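Local coordinates for metallo-beta-lactamase superfamily protein (Thermus thermophilus, PDB 2ZWR), which binds a pair of zinc ions in a metallo-beta-lactamase fold and probably acts as a hydrolase, at residues P24-P29 with L45-I50; L83-D88 with P101-R106; L120-H125 with F165-R170; D144-G149 with T188-E193. All coordinates share one frame; numbering follows the deposited sequence.

The four contacts are spread over both halves of a metallo-beta-lactamase fold. Interactions 1 and 2 come first and in series, their centres about 17 Å apart. Interaction 1 lies in the six-stranded sheet that contains strands 23-27 and 50-51, while interaction 2 lies in the connection between its strands 74-76 and 106-107. Interactions 3 and 4 reach the other six-stranded sheet, their centres about 13 Å apart, and their segments alternate along the chain. They touch each other through His125 and Asp144, which bind the same zinc ion. Interactions 1 and 4 lie on opposite sides of the chain's centre, about 23 Å between centres. The zinc pair takes its ligands from loops of both halves.

Interaction 1. Residues P24-P29 with L45-I50; sequences PVLIDP and LIPLAI
Strand residues 24-27 run beside 45-50, the end-to-end directions of the two segments lying 55° apart, and the backbones meet in a parallel bridge where the CA atoms of Leu26 and Ile50 are 5.0 Å apart. This is the strand pairing of a beta-alpha-beta crossover: helix 33-43 occupies most of the intervening chain, and strand 50-51 then enters the six-stranded sheet next to 23-27. Two hydrogen bonds fix the register. Leu26 N points almost along the C=O axis of Ala49 and bonds to Ala49 O at 3.1 Å. Leu48 N bonds to Pro24 O at 2.7 Å, but from above the carbonyl plane, 33° out of it. A CA-H...O contact of 3.3 Å from Ile50 CA to Leu26 O adds to the pairing.

Among the side chains, the Pro24 ring lies against the incoming loop, with CG 3.3 Å from Ile46 O, and the same ring crosses Leu45 and Leu48 obliquely. Leu26 and Ile50 project from the same face of the sheet. In Leu26, CG stands anti to the backbone N (chi1 177°), and CB packs against Pro47 CB at 3.8 Å. Phe40 of helix 33-43 touches both Leu26 and Pro47, so that helix covers this face. Beyond the strand, Asp28 OD2 hydrogen-bonds to His59 ND1, making Asp28 a second-shell residue of the zinc site. Pro29 closes the contact by crossing Ile50 obliquely, its CD 3.7 Å from Ile50 CG2, the branch that stands anti to the backbone N.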
loop_
_atom_site.group_PDB
_atom_site.type_symbol
_atom_site.label_atom_id
_atom_site.label_comp_id
_atom_site.label_asym_id
_atom_site.label_seq_id
_atom_site.Cartn_x
_atom_site.Cartn_y
_atom_site.Cartn_z
ATOM N N PRO A 24 16.029 2.524 -2.102
ATOM C CA PRO A 24 14.762 2.053 -2.660
ATOM C C PRO A 24 13.890 1.318 -1.652
ATOM O O PRO A 24 14.400 0.608 -0.777
ATOM C CB PRO A 24 15.205 1.087 -3.778
ATOM C CG PRO A 24 16.671 1.368 -3.988
ATOM C CD PRO A 24 17.170 1.774 -2.647
ATOM N N VAL A 25 12.583 1.516 -1.768
ATOM C CA VAL A 25 11.607 0.709 -1.042
ATOM C C VAL A 25 10.566 0.153 -2.001
ATOM O O VAL A 25 10.299 0.724 -3.066
ATOM C CB VAL A 25 10.857 1.487 0.095
ATOM C CG1 VAL A 25 11.776 1.752 1.257
ATOM C CG2 VAL A 25 10.206 2.792 -0.428
ATOM N N LEU A 26 9.964 -0.953 -1.585
ATOM C CA LEU A 26 8.911 -1.588 -2.326
ATOM C C LEU A 26 7.615 -1.557 -1.513
ATOM O O LEU A 26 7.546 -2.132 -0.426
ATOM C CB LEU A 26 9.328 -3.021 -2.655
ATOM C CG LEU A 26 8.318 -3.901 -3.384
ATOM C CD1 LEU A 26 7.851 -3.251 -4.671
ATOM C CD2 LEU A 26 8.960 -5.268 -3.617
ATOM N N ILE A 27 6.607 -0.869 -2.056
ATOM C CA ILE A 27 5.290 -0.717 -1.426
ATOM C C ILE A 27 4.271 -1.728 -1.965
ATOM O O ILE A 27 4.024 -1.778 -3.172
ATOM C CB ILE A 27 4.740 0.732 -1.628
ATOM C CG1 ILE A 27 5.678 1.756 -0.983
ATOM C CG2 ILE A 27 3.299 0.877 -1.100
ATOM C CD1 ILE A 27 5.306 3.223 -1.260
ATOM N N ASP A 28 3.674 -2.505 -1.057
ATOM C CA ASP A 28 2.589 -3.465 -1.364
ATOM C C ASP A 28 2.896 -4.486 -2.496
ATOM O O ASP A 28 2.193 -4.506 -3.523
ATOM C CB ASP A 28 1.272 -2.738 -1.694
ATOM C CG ASP A 28 0.717 -1.923 -0.535
ATOM O OD1 ASP A 28 1.296 -1.932 0.569
ATOM O OD2 ASP A 28 -0.329 -1.263 -0.743
ATOM N N PRO A 29 3.913 -5.353 -2.307
ATOM C CA PRO A 29 4.155 -6.404 -3.316
ATOM C C PRO A 29 3.067 -7.484 -3.252
ATOM O O PRO A 29 3.216 -8.455 -2.518
ATOM C CB PRO A 29 5.505 -6.995 -2.891
ATOM C CG PRO A 29 5.593 -6.711 -1.402
ATOM C CD PRO A 29 4.854 -5.433 -1.171
ATOM N N LEU A 45 17.204 -1.061 -9.393
ATOM C CA LEU A 45 16.910 -0.716 -7.993
ATOM C C LEU A 45 16.611 -1.959 -7.149
ATOM O O LEU A 45 15.767 -2.773 -7.521
ATOM C CB LEU A 45 15.723 0.249 -7.923
ATOM C CG LEU A 45 15.845 1.648 -8.536
ATOM C CD1 LEU A 45 14.488 2.336 -8.524
ATOM C CD2 LEU A 45 16.888 2.492 -7.789
ATOM N N ILE A 46 17.311 -2.103 -6.026
ATOM C CA ILE A 46 17.033 -3.182 -5.083
ATOM C C ILE A 46 16.396 -2.591 -3.824
ATOM O O ILE A 46 17.029 -1.790 -3.136
ATOM C CB ILE A 46 18.311 -3.969 -4.685
ATOM C CG1 ILE A 46 19.200 -4.252 -5.903
ATOM C CG2 ILE A 46 17.941 -5.272 -3.954
ATOM C CD1 ILE A 46 20.628 -4.675 -5.518
ATOM N N PRO A 47 15.154 -3.000 -3.502
ATOM C CA PRO A 47 14.495 -2.443 -2.311
ATOM C C PRO A 47 15.251 -2.811 -1.034
ATOM O O PRO A 47 15.854 -3.888 -0.957
ATOM C CB PRO A 47 13.109 -3.107 -2.326
ATOM C CG PRO A 47 13.312 -4.377 -3.099
ATOM C CD PRO A 47 14.313 -4.009 -4.174
ATOM N N LEU A 48 15.226 -1.913 -0.055
ATOM C CA LEU A 48 15.842 -2.155 1.245
ATOM C C LEU A 48 14.820 -2.637 2.270
ATOM O O LEU A 48 15.176 -3.096 3.351
ATOM C CB LEU A 48 16.519 -0.875 1.757
ATOM C CG LEU A 48 17.673 -0.338 0.904
ATOM C CD1 LEU A 48 18.308 0.873 1.560
ATOM C CD2 LEU A 48 18.706 -1.433 0.623
ATOM N N ALA A 49 13.548 -2.522 1.919
ATOM C CA ALA A 49 12.462 -2.847 2.820
ATOM C C ALA A 49 11.167 -2.970 2.035
ATOM O O ALA A 49 11.041 -2.439 0.935
ATOM C CB ALA A 49 12.330 -1.749 3.908
ATOM N N ILE A 50 10.208 -3.677 2.622
ATOM C CA ILE A 50 8.841 -3.736 2.134
ATOM C C ILE A 50 7.985 -2.872 3.069
ATOM O O ILE A 50 8.048 -3.030 4.286
ATOM C CB ILE A 50 8.323 -5.213 2.065
ATOM C CG1 ILE A 50 9.023 -5.964 0.913
ATOM C CG2 ILE A 50 6.781 -5.254 1.925
ATOM C CD1 ILE A 50 8.755 -7.477 0.819
#

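Interaction 2. Residues L83-D88 with P101-R106; sequences LYEGAD and PPLPVR
The Tyr84 ring is packed on both faces: Pro101 CB lies over one, Val105 CG1 over the other, and Pro102 O sits at the edge in the ring plane. The CH-pi contact with Pro101 is the tighter, with CB 3.6 Å from the ring centroid and 21° off its normal. Displaced toward the rim, that carbon comes closest to Tyr84 CZ. On the other face, Val105 CG1 stands 4.0 Å from the centroid, meeting the tyrosine tip to tip. The hydroxyl ties the far end of the ring to the loop, Tyr84 OH donating to Pro102 O at 2.7 Å and approaching from above the carbonyl plane. With CG anti to the backbone N (chi1 -178°), the ring is carried off the helix end into the loop.

Around this centre, Ala87 CB rests 3.9 Å from Pro101 CG. Leu103 crosses the Glu85 side chain at about a right angle, its CD1 3.9 Å from Glu85 OE2. A water lies 2.5 Å from Pro101 O and also bonds, weakly, to Tyr84 O.

Tyr84 further touches Val74 and Leu76 of strand 74-76. The tyrosine thus ties the helical link to both its sheet and its return loop, as befits a beta-alpha-beta connection: strand 74-76 passes through helices 81-85 and 87-93 to the parallel edge strand 106-107.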
loop_
_atom_site.group_PDB
_atom_site.type_symbol
_atom_site.label_atom_id
_atom_site.label_comp_id
_atom_site.label_asym_id
_atom_site.label_seq_id
_atom_site.Cartn_x
_atom_site.Cartn_y
_atom_site.Cartn_z
ATOM N N LEU A 83 -4.960 -9.549 9.907
ATOM C CA LEU A 83 -5.159 -9.691 8.473
ATOM C C LEU A 83 -3.925 -10.309 7.804
ATOM O O LEU A 83 -4.041 -11.198 6.958
ATOM C CB LEU A 83 -5.491 -8.340 7.831
ATOM C CG LEU A 83 -6.830 -7.670 8.134
ATOM C CD1 LEU A 83 -6.874 -6.282 7.514
ATOM C CD2 LEU A 83 -8.005 -8.495 7.644
ATOM N N TYR A 84 -2.750 -9.843 8.213
ATOM C CA TYR A 84 -1.490 -10.278 7.633
ATOM C C TYR A 84 -1.266 -11.760 7.902
ATOM O O TYR A 84 -0.905 -12.515 6.998
ATOM C CB TYR A 84 -0.356 -9.430 8.203
ATOM C CG TYR A 84 1.034 -9.698 7.672
ATOM C CD1 TYR A 84 1.518 -9.028 6.547
ATOM C CD2 TYR A 84 1.881 -10.589 8.325
ATOM C CE1 TYR A 84 2.817 -9.254 6.079
ATOM C CE2 TYR A 84 3.159 -10.827 7.874
ATOM C CZ TYR A 84 3.630 -10.151 6.755
ATOM O OH TYR A 84 4.909 -10.409 6.316
ATOM N N GLU A 85 -1.525 -12.171 9.137
ATOM C CA GLU A 85 -1.292 -13.543 9.568
ATOM C C GLU A 85 -2.166 -14.580 8.866
ATOM O O GLU A 85 -1.723 -15.701 8.643
ATOM C CB GLU A 85 -1.442 -13.640 11.088
ATOM C CG GLU A 85 -0.318 -12.910 11.822
ATOM C CD GLU A 85 -0.544 -12.793 13.310
ATOM O OE1 GLU A 85 -1.703 -12.574 13.730
ATOM O OE2 GLU A 85 0.454 -12.907 14.068
ATOM N N GLY A 86 -3.398 -14.203 8.526
ATOM C CA GLY A 86 -4.317 -15.098 7.843
ATOM C C GLY A 86 -4.537 -14.811 6.370
ATOM O O GLY A 86 -5.472 -15.340 5.790
ATOM N N ALA A 87 -3.666 -14.008 5.756
ATOM C CA ALA A 87 -3.873 -13.539 4.385
ATOM C C ALA A 87 -3.980 -14.674 3.374
ATOM O O ALA A 87 -4.758 -14.592 2.436
ATOM C CB ALA A 87 -2.779 -12.560 3.968
ATOM N N ASP A 88 -3.183 -15.721 3.563
ATOM C CA ASP A 88 -3.195 -16.862 2.659
ATOM C C ASP A 88 -4.518 -17.628 2.765
ATOM O O ASP A 88 -5.012 -18.137 1.769
ATOM C CB ASP A 88 -1.997 -17.784 2.921
ATOM C CG ASP A 88 -1.973 -18.337 4.347
ATOM O OD1 ASP A 88 -2.272 -17.586 5.301
ATOM O OD2 ASP A 88 -1.653 -19.526 4.519
ATOM N N PRO A 101 2.411 -14.854 4.362
ATOM C CA PRO A 101 3.337 -13.757 4.600
ATOM C C PRO A 101 4.171 -14.032 5.857
ATOM O O PRO A 101 3.617 -14.467 6.863
ATOM C CB PRO A 101 2.407 -12.555 4.787
ATOM C CG PRO A 101 1.126 -12.961 4.118
ATOM C CD PRO A 101 1.008 -14.407 4.423
ATOM N N PRO A 102 5.500 -13.808 5.788
ATOM C CA PRO A 102 6.426 -14.173 6.863
ATOM C C PRO A 102 6.441 -13.225 8.065
ATOM O O PRO A 102 6.377 -12.003 7.918
ATOM C CB PRO A 102 7.797 -14.145 6.165
ATOM C CG PRO A 102 7.649 -13.128 5.116
ATOM C CD PRO A 102 6.210 -13.211 4.643
ATOM N N LEU A 103 6.552 -13.810 9.245
ATOM C CA LEU A 103 6.767 -13.050 10.470
ATOM C C LEU A 103 8.232 -13.148 10.898
ATOM O O LEU A 103 8.904 -14.125 10.559
ATOM C CB LEU A 103 5.842 -13.566 11.567
ATOM C CG LEU A 103 4.364 -13.262 11.299
ATOM C CD1 LEU A 103 3.478 -14.291 11.968
ATOM C CD2 LEU A 103 4.003 -11.844 11.737
ATOM N N PRO A 104 8.733 -12.146 11.657
ATOM C CA PRO A 104 8.018 -10.992 12.199
ATOM C C PRO A 104 7.960 -9.793 11.246
ATOM O O PRO A 104 8.654 -9.766 10.223
ATOM C CB PRO A 104 8.853 -10.644 13.431
ATOM C CG PRO A 104 10.233 -10.928 12.988
ATOM C CD PRO A 104 10.148 -12.129 12.068
ATOM N N VAL A 105 7.117 -8.820 11.585
ATOM C CA VAL A 105 7.094 -7.544 10.883
ATOM C C VAL A 105 7.598 -6.440 11.809
ATOM O O VAL A 105 7.597 -6.607 13.026
ATOM C CB VAL A 105 5.680 -7.191 10.324
ATOM C CG1 VAL A 105 5.160 -8.311 9.452
ATOM C CG2 VAL A 105 4.695 -6.891 11.445
ATOM N N ARG A 106 8.025 -5.329 11.215
ATOM C CA ARG A 106 8.377 -4.118 11.945
ATOM C C ARG A 106 7.177 -3.180 11.935
ATOM O O ARG A 106 6.468 -3.091 10.931
ATOM C CB ARG A 106 9.594 -3.431 11.317
ATOM C CG ARG A 106 10.845 -4.295 11.352
ATOM C CD ARG A 106 12.041 -3.598 10.750
ATOM N NE ARG A 106 13.233 -4.456 10.757
ATOM C CZ ARG A 106 14.441 -4.066 10.349
ATOM N NH1 ARG A 106 14.631 -2.836 9.876
ATOM N NH2 ARG A 106 15.457 -4.912 10.397
HETATM O O HOH W 1 1.506 -14.586 8.210
#

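Interaction 3. Residues L120-H125 with F165-R170; sequences LHLPGH and FASLKR. With ZN (zinc ion), chain F; ZN (zinc ion), chain D.
Ser167 OG is held by one strong hydrogen bond, donated to Pro123 O at 2.7 Å in the carbonyl plane, on a lone pair. Ser167 OG also comes within 3.1 Å of Pro123 N, but the proline nitrogen has no hydrogen to share. The bond joins helix 161-171 to the loop leaving strand 117-121, so that in this metallo-beta-lactamase fold an outer helix is fastened to the chain before a metal ligand. With OG anti to the carbonyl carbon (chi1 -75°), the hydroxyl is turned to the loop, and Leu122 CB packs beside it at 3.6 Å.

One turn further, Arg170 bends at chi2 and chi3, bringing Leu122 CD2 over one guanidinium face, 3.8 Å from NE. At the guanidinium edge, Arg170 NH2 makes a weak bond to His121 O at 3.0 Å, whereas its salt bridge is with Glu110.

The His121 ring has Pro123 CD over its centre, while NE2 donates to Pro127 O and ND1 binds an additional zinc ion at 2.1 Å. The loop ends at His125, with ND1 hydrogen-bonded to Arg153 O and NE2, beside His54, His56 and Asp144, 2.1 Å from one zinc of the dinuclear site.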
loop_
_atom_site.group_PDB
_atom_site.type_symbol
_atom_site.label_atom_id
_atom_site.label_comp_id
_atom_site.label_asym_id
_atom_site.label_seq_id
_atom_site.Cartn_x
_atom_site.Cartn_y
_atom_site.Cartn_z
ATOM N N LEU A 120 0.741 8.182 7.902
ATOM C CA LEU A 120 -0.595 8.610 8.297
ATOM C C LEU A 120 -1.423 7.363 8.572
ATOM O O LEU A 120 -1.617 6.548 7.671
ATOM C CB LEU A 120 -1.249 9.410 7.163
ATOM C CG LEU A 120 -0.960 10.903 6.916
ATOM C CD1 LEU A 120 0.435 11.327 7.316
ATOM C CD2 LEU A 120 -1.218 11.264 5.458
ATOM N N HIS A 121 -1.893 7.200 9.806
ATOM C CA HIS A 121 -2.798 6.112 10.111
ATOM C C HIS A 121 -4.213 6.515 9.731
ATOM O O HIS A 121 -4.820 7.388 10.363
ATOM C CB HIS A 121 -2.735 5.689 11.585
ATOM C CG HIS A 121 -3.605 4.508 11.902
ATOM N ND1 HIS A 121 -4.524 4.510 12.930
ATOM C CD2 HIS A 121 -3.716 3.295 11.305
ATOM C CE1 HIS A 121 -5.147 3.346 12.968
ATOM N NE2 HIS A 121 -4.679 2.590 11.990
ATOM N N LEU A 122 -4.728 5.846 8.703
ATOM C CA LEU A 122 -5.980 6.199 8.082
ATOM C C LEU A 122 -6.858 4.953 7.942
ATOM O O LEU A 122 -6.991 4.416 6.848
ATOM C CB LEU A 122 -5.713 6.840 6.707
ATOM C CG LEU A 122 -4.923 8.162 6.680
ATOM C CD1 LEU A 122 -4.427 8.500 5.279
ATOM C CD2 LEU A 122 -5.748 9.325 7.275
ATOM N N PRO A 123 -7.486 4.507 9.050
ATOM C CA PRO A 123 -8.214 3.248 9.050
ATOM C C PRO A 123 -9.580 3.408 8.368
ATOM O O PRO A 123 -9.991 4.518 8.043
ATOM C CB PRO A 123 -8.412 2.974 10.553
ATOM C CG PRO A 123 -8.586 4.334 11.136
ATOM C CD PRO A 123 -7.626 5.216 10.344
ATOM N N GLY A 124 -10.289 2.304 8.187
ATOM C CA GLY A 124 -11.597 2.354 7.569
ATOM C C GLY A 124 -11.760 1.258 6.541
ATOM O O GLY A 124 -12.733 0.509 6.583
ATOM N N HIS A 125 -10.822 1.183 5.597
ATOM C CA HIS A 125 -10.778 0.070 4.635
ATOM C C HIS A 125 -10.225 -1.171 5.366
ATOM O O HIS A 125 -10.660 -2.303 5.119
ATOM C CB HIS A 125 -9.938 0.459 3.413
ATOM C CG HIS A 125 -9.781 -0.629 2.395
ATOM N ND1 HIS A 125 -10.762 -0.945 1.484
ATOM C CD2 HIS A 125 -8.743 -1.456 2.129
ATOM C CE1 HIS A 125 -10.345 -1.932 0.709
ATOM N NE2 HIS A 125 -9.121 -2.259 1.077
ATOM N N PHE A 165 -14.613 7.387 6.112
ATOM C CA PHE A 165 -14.939 8.751 5.703
ATOM C C PHE A 165 -14.221 9.817 6.522
ATOM O O PHE A 165 -13.842 10.859 5.992
ATOM C CB PHE A 165 -16.457 8.954 5.570
ATOM C CG PHE A 165 -17.028 8.294 4.334
ATOM C CD1 PHE A 165 -16.911 8.908 3.080
ATOM C CD2 PHE A 165 -17.639 7.040 4.410
ATOM C CE1 PHE A 165 -17.409 8.289 1.927
ATOM C CE2 PHE A 165 -18.143 6.415 3.265
ATOM C CZ PHE A 165 -18.028 7.044 2.023
ATOM N N ALA A 166 -13.967 9.523 7.792
ATOM C CA ALA A 166 -13.088 10.358 8.603
ATOM C C ALA A 166 -11.650 10.356 8.051
ATOM O O ALA A 166 -10.998 11.405 7.976
ATOM C CB ALA A 166 -13.116 9.905 10.058
ATOM N N SER A 167 -11.164 9.177 7.655
ATOM C CA SER A 167 -9.830 9.079 7.053
ATOM C C SER A 167 -9.727 9.868 5.749
ATOM O O SER A 167 -8.705 10.517 5.486
ATOM C CB SER A 167 -9.431 7.627 6.832
ATOM O OG SER A 167 -9.085 7.019 8.063
ATOM N N LEU A 168 -10.787 9.829 4.947
ATOM C CA LEU A 168 -10.797 10.526 3.662
ATOM C C LEU A 168 -10.792 12.038 3.863
ATOM O O LEU A 168 -10.133 12.761 3.114
ATOM C CB LEU A 168 -11.988 10.087 2.808
ATOM C CG LEU A 168 -11.972 8.670 2.217
ATOM C CD1 LEU A 168 -13.371 8.279 1.747
ATOM C CD2 LEU A 168 -10.960 8.524 1.084
ATOM N N LYS A 169 -11.524 12.502 4.880
ATOM C CA LYS A 169 -11.522 13.908 5.276
ATOM C C LYS A 169 -10.113 14.367 5.639
ATOM O O LYS A 169 -9.676 15.433 5.216
ATOM C CB LYS A 169 -12.488 14.134 6.447
ATOM C CG LYS A 169 -12.894 15.590 6.645
ATOM N N ARG A 170 -9.403 13.545 6.412
ATOM C CA ARG A 170 -7.997 13.788 6.746
ATOM C C ARG A 170 -7.104 13.860 5.504
ATOM O O ARG A 170 -6.282 14.771 5.375
ATOM C CB ARG A 170 -7.491 12.687 7.673
ATOM C CG ARG A 170 -7.494 13.044 9.140
ATOM C CD ARG A 170 -6.059 13.143 9.647
ATOM N NE ARG A 170 -5.587 11.842 10.112
ATOM C CZ ARG A 170 -4.312 11.517 10.314
ATOM N NH1 ARG A 170 -3.334 12.391 10.092
ATOM N NH2 ARG A 170 -4.017 10.299 10.743
HETATM ZN ZN ZN F . -4.672 6.157 14.310
HETATM ZN ZN ZN D . -7.578 -3.601 0.555
HETATM O O HOH W 2 -7.378 -4.728 -1.176
#

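Interaction 4. Residues D144-G149 with T188-E193; sequences DLLFRG and TTLGLE. With ZN (zinc ion), chain D; ZN (zinc ion), chain C.
Arg148 and Glu193 cross obliquely, with guanidinium and carboxylate planes 43° apart. The Arg148 chain starts with CG anti to the backbone N, then bends at chi2 and chi3, so that NE points at Glu193 OE1. The resulting salt bridge is short and straight, 2.6 Å from NE to OE1 with 170° at the hydrogen. OE1 presents its syn lone pair to NE and lies in the guanidinium plane. Its anti lone pair takes the hydroxyl of Thr188, with OG1 2.6 Å from Glu193 OE1, so two strong donors grip one oxygen from different sides. A weak bond from Arg148 NH1 joins them.

OE2 accepts from Gly149 N at 2.9 Å, from above the carboxylate plane, and from Asn197 ND2. These donors would favour an ionised carboxylate, in spite of the acceptor Phe147 O 3.1 Å from Glu193 OE2. Leu192 crosses Arg148 at about a right angle and lays CD2 over a guanidinium face, 3.7 Å from NE.

Beside the ion pair, Leu146 and the aliphatic part of Glu193 slide past each other in opposite directions. Leu146 CD2 also meets Leu190 CD2 obliquely at 3.6 Å.

Two residues before strand 146-147, Asp144 OD2 bridges two zinc ions, 2.1 Å from that of chain C and 2.5 Å from that of chain D, alongside a shared water, a bridge characteristic of dinuclear sites in this superfamily. The contact itself joins the short hairpin 146-151 to edge strand 188-189 and the start of helix 190-196, at the edge of the second sheet of the metallo-beta-lactamase fold.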
loop_
_atom_site.group_PDB
_atom_site.type_symbol
_atom_site.label_atom_id
_atom_site.label_comp_id
_atom_site.label_asym_id
_atom_site.label_seq_id
_atom_site.Cartn_x
_atom_site.Cartn_y
_atom_site.Cartn_z
ATOM N N ASP A 144 -5.686 1.668 -0.504
ATOM C CA ASP A 144 -7.058 1.562 -0.970
ATOM C C ASP A 144 -7.998 2.578 -0.320
ATOM O O ASP A 144 -9.187 2.308 -0.182
ATOM C CB ASP A 144 -7.587 0.140 -0.763
ATOM C CG ASP A 144 -6.836 -0.897 -1.586
ATOM O OD1 ASP A 144 -5.909 -0.514 -2.349
ATOM O OD2 ASP A 144 -7.171 -2.106 -1.453
ATOM N N LEU A 145 -7.472 3.734 0.087
ATOM C CA LEU A 145 -8.321 4.816 0.617
ATOM C C LEU A 145 -9.107 5.490 -0.520
ATOM O O LEU A 145 -10.345 5.520 -0.522
ATOM C CB LEU A 145 -7.471 5.872 1.334
ATOM C CG LEU A 145 -7.262 5.738 2.851
ATOM N N LEU A 146 -8.363 6.007 -1.490
ATOM C CA LEU A 146 -8.904 6.857 -2.531
ATOM C C LEU A 146 -8.466 6.390 -3.919
ATOM O O LEU A 146 -7.266 6.245 -4.183
ATOM C CB LEU A 146 -8.436 8.300 -2.285
ATOM C CG LEU A 146 -8.849 9.414 -3.249
ATOM C CD1 LEU A 146 -10.362 9.693 -3.203
ATOM C CD2 LEU A 146 -8.057 10.684 -2.938
ATOM N N PHE A 147 -9.443 6.188 -4.802
ATOM C CA PHE A 147 -9.173 5.821 -6.184
ATOM C C PHE A 147 -9.508 6.969 -7.120
ATOM O O PHE A 147 -10.066 7.984 -6.699
ATOM C CB PHE A 147 -9.956 4.558 -6.583
ATOM C CG PHE A 147 -9.678 3.367 -5.698
ATOM C CD1 PHE A 147 -8.366 3.036 -5.336
ATOM C CD2 PHE A 147 -10.721 2.583 -5.221
ATOM C CE1 PHE A 147 -8.100 1.937 -4.507
ATOM C CE2 PHE A 147 -10.466 1.485 -4.399
ATOM C CZ PHE A 147 -9.145 1.157 -4.046
ATOM N N ARG A 148 -9.139 6.799 -8.388
ATOM C CA ARG A 148 -9.564 7.685 -9.457
ATOM C C ARG A 148 -11.056 7.417 -9.708
ATOM O O ARG A 148 -11.424 6.417 -10.327
ATOM C CB ARG A 148 -8.688 7.454 -10.706
ATOM C CG ARG A 148 -9.150 8.081 -12.033
ATOM C CD ARG A 148 -8.980 9.597 -12.087
ATOM N NE ARG A 148 -10.027 10.280 -11.325
ATOM C CZ ARG A 148 -11.233 10.586 -11.798
ATOM N NH1 ARG A 148 -12.101 11.203 -11.010
ATOM N NH2 ARG A 148 -11.573 10.279 -13.051
ATOM N N GLY A 149 -11.901 8.284 -9.154
ATOM C CA GLY A 149 -13.354 8.181 -9.312
ATOM C C GLY A 149 -14.094 7.288 -8.325
ATOM O O GLY A 149 -15.286 7.025 -8.504
ATOM N N THR A 188 -3.970 9.629 -9.692
ATOM C CA THR A 188 -4.839 10.801 -9.676
ATOM C C THR A 188 -4.154 11.882 -8.822
ATOM O O THR A 188 -2.965 11.745 -8.479
ATOM C CB THR A 188 -6.283 10.430 -9.173
ATOM O OG1 THR A 188 -7.162 11.551 -9.311
ATOM C CG2 THR A 188 -6.289 9.950 -7.744
ATOM N N THR A 189 -4.875 12.957 -8.512
ATOM C CA THR A 189 -4.392 13.965 -7.571
ATOM C C THR A 189 -5.495 14.216 -6.564
ATOM O O THR A 189 -6.653 13.871 -6.805
ATOM C CB THR A 189 -4.014 15.312 -8.256
ATOM O OG1 THR A 189 -5.197 15.936 -8.775
ATOM C CG2 THR A 189 -2.973 15.121 -9.371
ATOM N N LEU A 190 -5.152 14.815 -5.432
ATOM C CA LEU A 190 -6.175 15.139 -4.454
ATOM C C LEU A 190 -7.146 16.188 -5.003
ATOM O O LEU A 190 -8.340 16.119 -4.740
ATOM C CB LEU A 190 -5.559 15.575 -3.127
ATOM C CG LEU A 190 -4.886 14.483 -2.288
ATOM C CD1 LEU A 190 -4.341 15.085 -0.996
ATOM C CD2 LEU A 190 -5.843 13.326 -1.964
ATOM N N GLY A 191 -6.627 17.130 -5.791
ATOM C CA GLY A 191 -7.444 18.185 -6.406
ATOM C C GLY A 191 -8.439 17.660 -7.441
ATOM O O GLY A 191 -9.584 18.089 -7.477
ATOM N N LEU A 192 -8.003 16.729 -8.284
ATOM C CA LEU A 192 -8.904 16.113 -9.252
ATOM C C LEU A 192 -10.059 15.384 -8.556
ATOM O O LEU A 192 -11.214 15.524 -8.952
ATOM C CB LEU A 192 -8.156 15.161 -10.198
ATOM C CG LEU A 192 -9.002 14.254 -11.127
ATOM C CD1 LEU A 192 -9.935 15.051 -12.066
ATOM C CD2 LEU A 192 -8.110 13.330 -11.948
ATOM N N GLU A 193 -9.747 14.605 -7.530
ATOM C CA GLU A 193 -10.790 13.890 -6.791
ATOM C C GLU A 193 -11.718 14.842 -6.034
ATOM O O GLU A 193 -12.923 14.593 -5.945
ATOM C CB GLU A 193 -10.194 12.817 -5.861
ATOM C CG GLU A 193 -9.447 11.696 -6.597
ATOM C CD GLU A 193 -10.247 11.097 -7.752
ATOM O OE1 GLU A 193 -9.726 11.080 -8.888
ATOM O OE2 GLU A 193 -11.408 10.661 -7.531
HETATM ZN ZN ZN D . -7.578 -3.601 0.555
HETATM ZN ZN ZN C . -6.433 -3.779 -2.535
HETATM O O HOH W 2 -7.378 -4.728 -1.176
#